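Local structure of transcription regulator, Crp family (Thermus thermophilus, 4EV0) at residues G49-F54 and E93-L98. The protein binds cyclic AMP as a homodimer and, in that state, binds DNA and activates transcription from six promoters. Numbering follows the deposited sequence.
With CMP (adenosine-3',5'-cyclic-monophosphate), chain G.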
loop_
_atom_site.group_PDB
_atom_site.type_symbol
_atom_site.label_atom_id
_atom_site.label_comp_id
_atom_site.label_asym_id
_atom_site.label_seq_id
_atom_site.Cartn_x
_atom_site.Cartn_y
_atom_site.Cartn_z
ATOM N N GLY B 49 28.084 3.357 -0.435
ATOM C CA GLY B 49 27.650 2.647 -1.623
ATOM C C GLY B 49 26.161 2.810 -1.866
ATOM O O GLY B 49 25.541 3.765 -1.387
ATOM N N LYS B 50 25.583 1.866 -2.601
ATOM C CA LYS B 50 24.177 1.934 -2.970
ATOM C C LYS B 50 23.588 0.531 -3.098
ATOM O O LYS B 50 24.184 -0.361 -3.720
ATOM C CB LYS B 50 24.016 2.711 -4.285
ATOM C CG LYS B 50 22.581 3.044 -4.663
ATOM C CD LYS B 50 22.509 3.911 -5.947
ATOM C CE LYS B 50 22.857 5.376 -5.670
ATOM N NZ LYS B 50 23.461 6.060 -6.852
ATOM N N VAL B 51 22.410 0.341 -2.516
ATOM C CA VAL B 51 21.763 -0.961 -2.539
ATOM C C VAL B 51 20.404 -0.892 -3.226
ATOM O O VAL B 51 19.654 0.040 -2.999
ATOM C CB VAL B 51 21.610 -1.506 -1.110
ATOM C CG1 VAL B 51 20.705 -2.735 -1.080
ATOM C CG2 VAL B 51 22.981 -1.822 -0.525
ATOM N N ARG B 52 20.088 -1.863 -4.077
ATOM C CA ARG B 52 18.742 -1.940 -4.625
ATOM C C ARG B 52 17.966 -3.137 -4.079
ATOM O O ARG B 52 18.468 -4.268 -4.065
ATOM C CB ARG B 52 18.748 -1.987 -6.154
ATOM C CG ARG B 52 17.350 -2.082 -6.739
ATOM C CD ARG B 52 17.359 -1.943 -8.251
ATOM N NE ARG B 52 17.901 -3.140 -8.878
ATOM C CZ ARG B 52 17.169 -4.066 -9.485
ATOM N NH1 ARG B 52 15.847 -3.929 -9.560
ATOM N NH2 ARG B 52 17.772 -5.127 -10.024
ATOM N N LEU B 53 16.741 -2.866 -3.636
ATOM C CA LEU B 53 15.793 -3.891 -3.216
ATOM C C LEU B 53 14.727 -4.121 -4.286
ATOM O O LEU B 53 14.241 -3.172 -4.904
ATOM C CB LEU B 53 15.085 -3.451 -1.940
ATOM C CG LEU B 53 15.970 -3.048 -0.767
ATOM C CD1 LEU B 53 15.137 -2.371 0.311
ATOM C CD2 LEU B 53 16.699 -4.263 -0.206
ATOM N N PHE B 54 14.357 -5.382 -4.489
ATOM C CA PHE B 54 13.332 -5.734 -5.468
ATOM C C PHE B 54 12.696 -7.081 -5.154
ATOM O O PHE B 54 13.308 -7.944 -4.532
ATOM C CB PHE B 54 13.891 -5.743 -6.900
ATOM C CG PHE B 54 14.992 -6.772 -7.132
ATOM C CD1 PHE B 54 16.324 -6.457 -6.881
ATOM C CD2 PHE B 54 14.694 -8.036 -7.631
ATOM C CE1 PHE B 54 17.352 -7.401 -7.114
ATOM C CE2 PHE B 54 15.703 -8.975 -7.863
ATOM C CZ PHE B 54 17.037 -8.657 -7.600
ATOM N N GLU B 93 26.625 -0.343 -6.237
ATOM C CA GLU B 93 27.963 0.236 -6.150
ATOM C C GLU B 93 28.797 -0.664 -5.242
ATOM O O GLU B 93 28.253 -1.571 -4.619
ATOM C CB GLU B 93 27.916 1.647 -5.568
ATOM C CG GLU B 93 27.255 2.676 -6.451
ATOM C CD GLU B 93 27.106 4.017 -5.754
ATOM O OE1 GLU B 93 27.698 4.193 -4.663
ATOM O OE2 GLU B 93 26.387 4.890 -6.296
ATOM N N ASP B 94 30.109 -0.431 -5.182
ATOM C CA ASP B 94 30.928 -1.045 -4.148
ATOM C C ASP B 94 30.340 -0.549 -2.835
ATOM O O ASP B 94 30.221 0.661 -2.617
ATOM C CB ASP B 94 32.397 -0.623 -4.261
ATOM C CG ASP B 94 33.177 -1.423 -5.312
ATOM O OD1 ASP B 94 32.565 -2.136 -6.139
ATOM O OD2 ASP B 94 34.424 -1.314 -5.313
ATOM N N THR B 95 29.957 -1.482 -1.968
ATOM C CA THR B 95 29.141 -1.142 -0.808
ATOM C C THR B 95 29.696 -1.664 0.524
ATOM O O THR B 95 30.142 -2.819 0.637
ATOM C CB THR B 95 27.674 -1.624 -1.008
ATOM O OG1 THR B 95 27.098 -0.967 -2.143
ATOM C CG2 THR B 95 26.827 -1.326 0.214
ATOM N N GLU B 96 29.692 -0.789 1.525
ATOM C CA GLU B 96 29.995 -1.193 2.888
ATOM C C GLU B 96 28.718 -1.243 3.704
ATOM O O GLU B 96 27.969 -0.269 3.784
ATOM C CB GLU B 96 31.002 -0.250 3.534
ATOM C CG GLU B 96 32.422 -0.457 3.049
ATOM C CD GLU B 96 33.413 0.395 3.807
ATOM O OE1 GLU B 96 34.342 -0.177 4.422
ATOM O OE2 GLU B 96 33.258 1.637 3.786
ATOM N N LEU B 97 28.484 -2.405 4.300
ATOM C CA LEU B 97 27.301 -2.657 5.103
ATOM C C LEU B 97 27.670 -2.880 6.555
ATOM O O LEU B 97 28.621 -3.611 6.856
ATOM C CB LEU B 97 26.567 -3.894 4.577
ATOM C CG LEU B 97 25.965 -3.773 3.171
ATOM C CD1 LEU B 97 25.221 -5.041 2.800
ATOM C CD2 LEU B 97 25.038 -2.558 3.068
ATOM N N LEU B 98 26.932 -2.250 7.461
ATOM C CA LEU B 98 27.057 -2.559 8.877
ATOM C C LEU B 98 25.919 -3.494 9.249
ATOM O O LEU B 98 24.745 -3.118 9.176
ATOM C CB LEU B 98 27.029 -1.291 9.724
ATOM C CG LEU B 98 28.260 -0.387 9.674
ATOM C CD1 LEU B 98 27.960 0.932 10.355
ATOM C CD2 LEU B 98 29.480 -1.061 10.311
HETATM P P CMP G . 13.754 -8.449 4.896
HETATM O O1P CMP G . 14.611 -9.042 5.976
HETATM O O2P CMP G . 12.340 -8.958 4.726
HETATM O "O5'" CMP G . 14.526 -8.506 3.479
HETATM C "C5'" CMP G . 14.204 -7.598 2.427
HETATM C "C4'" CMP G . 14.031 -6.236 3.003
HETATM O "O4'" CMP G . 13.457 -5.307 2.065
HETATM C "C3'" CMP G . 13.067 -6.169 4.146
HETATM O "O3'" CMP G . 13.540 -6.867 5.281
HETATM C "C2'" CMP G . 12.898 -4.669 4.297
HETATM O "O2'" CMP G . 14.051 -4.085 4.876
HETATM C "C1'" CMP G . 12.852 -4.260 2.814
HETATM N N9 CMP G . 11.474 -4.077 2.351
HETATM C C8 CMP G . 10.502 -5.006 2.296
HETATM N N7 CMP G . 9.350 -4.436 1.843
HETATM C C5 CMP G . 9.593 -3.130 1.605
HETATM C C6 CMP G . 8.825 -1.963 1.098
HETATM N N6 CMP G . 7.515 -2.098 0.753
HETATM N N1 CMP G . 9.479 -0.772 1.005
HETATM C C2 CMP G . 10.769 -0.633 1.351
HETATM N N3 CMP G . 11.529 -1.657 1.805
HETATM C C4 CMP G . 11.001 -2.898 1.949
#
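Glu93 reaches over Gly49 and Lys50 with a carboxylate that divides its work. OE1 rests 3.4 Å from Gly49 CA. OE2 forms a salt bridge of 3.2 Å with Lys50 NZ, which approaches from the anti side and 31° out of the carboxylate plane. Beyond CG the Glu93 chain runs extended, whereas the lysine chain bends at CG-CD (chi3 -77°), folding its ammonium back to the acid, while Lys50 CB packs on the Glu93 carboxyl carbon, CD, at 3.7 Å. The backbone of Asp94 presses on the same glycine, its O 3.4 Å from Gly49 CA. Asp94 O and Thr95 OG1 occupy the place a CB would need at position 49, and the backbone angles of Gly49 would by themselves press a CB against the preceding carbonyl. The CA-CB bond of Asp94 points away from Gly49, and its OD1 accepts the backbone N-H of Gln29. Thr95 links the two segments through one hydroxyl: OG1 donates to Glu93 O (2.8 Å), lying well above that carbonyl plane, and accepts the N-H of Lys50 in a bent bond of 3.2 Å, 142° at the hydrogen. With OG1 beside its own backbone N, the threonine swings CG2 the other way, to meet Val51 CG2 at 3.9 Å, the two side chains crossing at about a right angle. Leu97 extends this apolar patch, its CD2 lying 4.2 Å from the same valine methyl. From here strand 51-57 diverges toward the nucleotide, where Leu53 CD1 touches the ribose O4' of cyclic AMP. The contact thus joins the two sheets of the cyclic nucleotide-binding beta-roll at one end: strand 51-57 runs between 88-91 and 61-68, strand 95-101 between 23-27 and 42-46, and Val46 of strand 42-46 packs against both Val51 and Leu97.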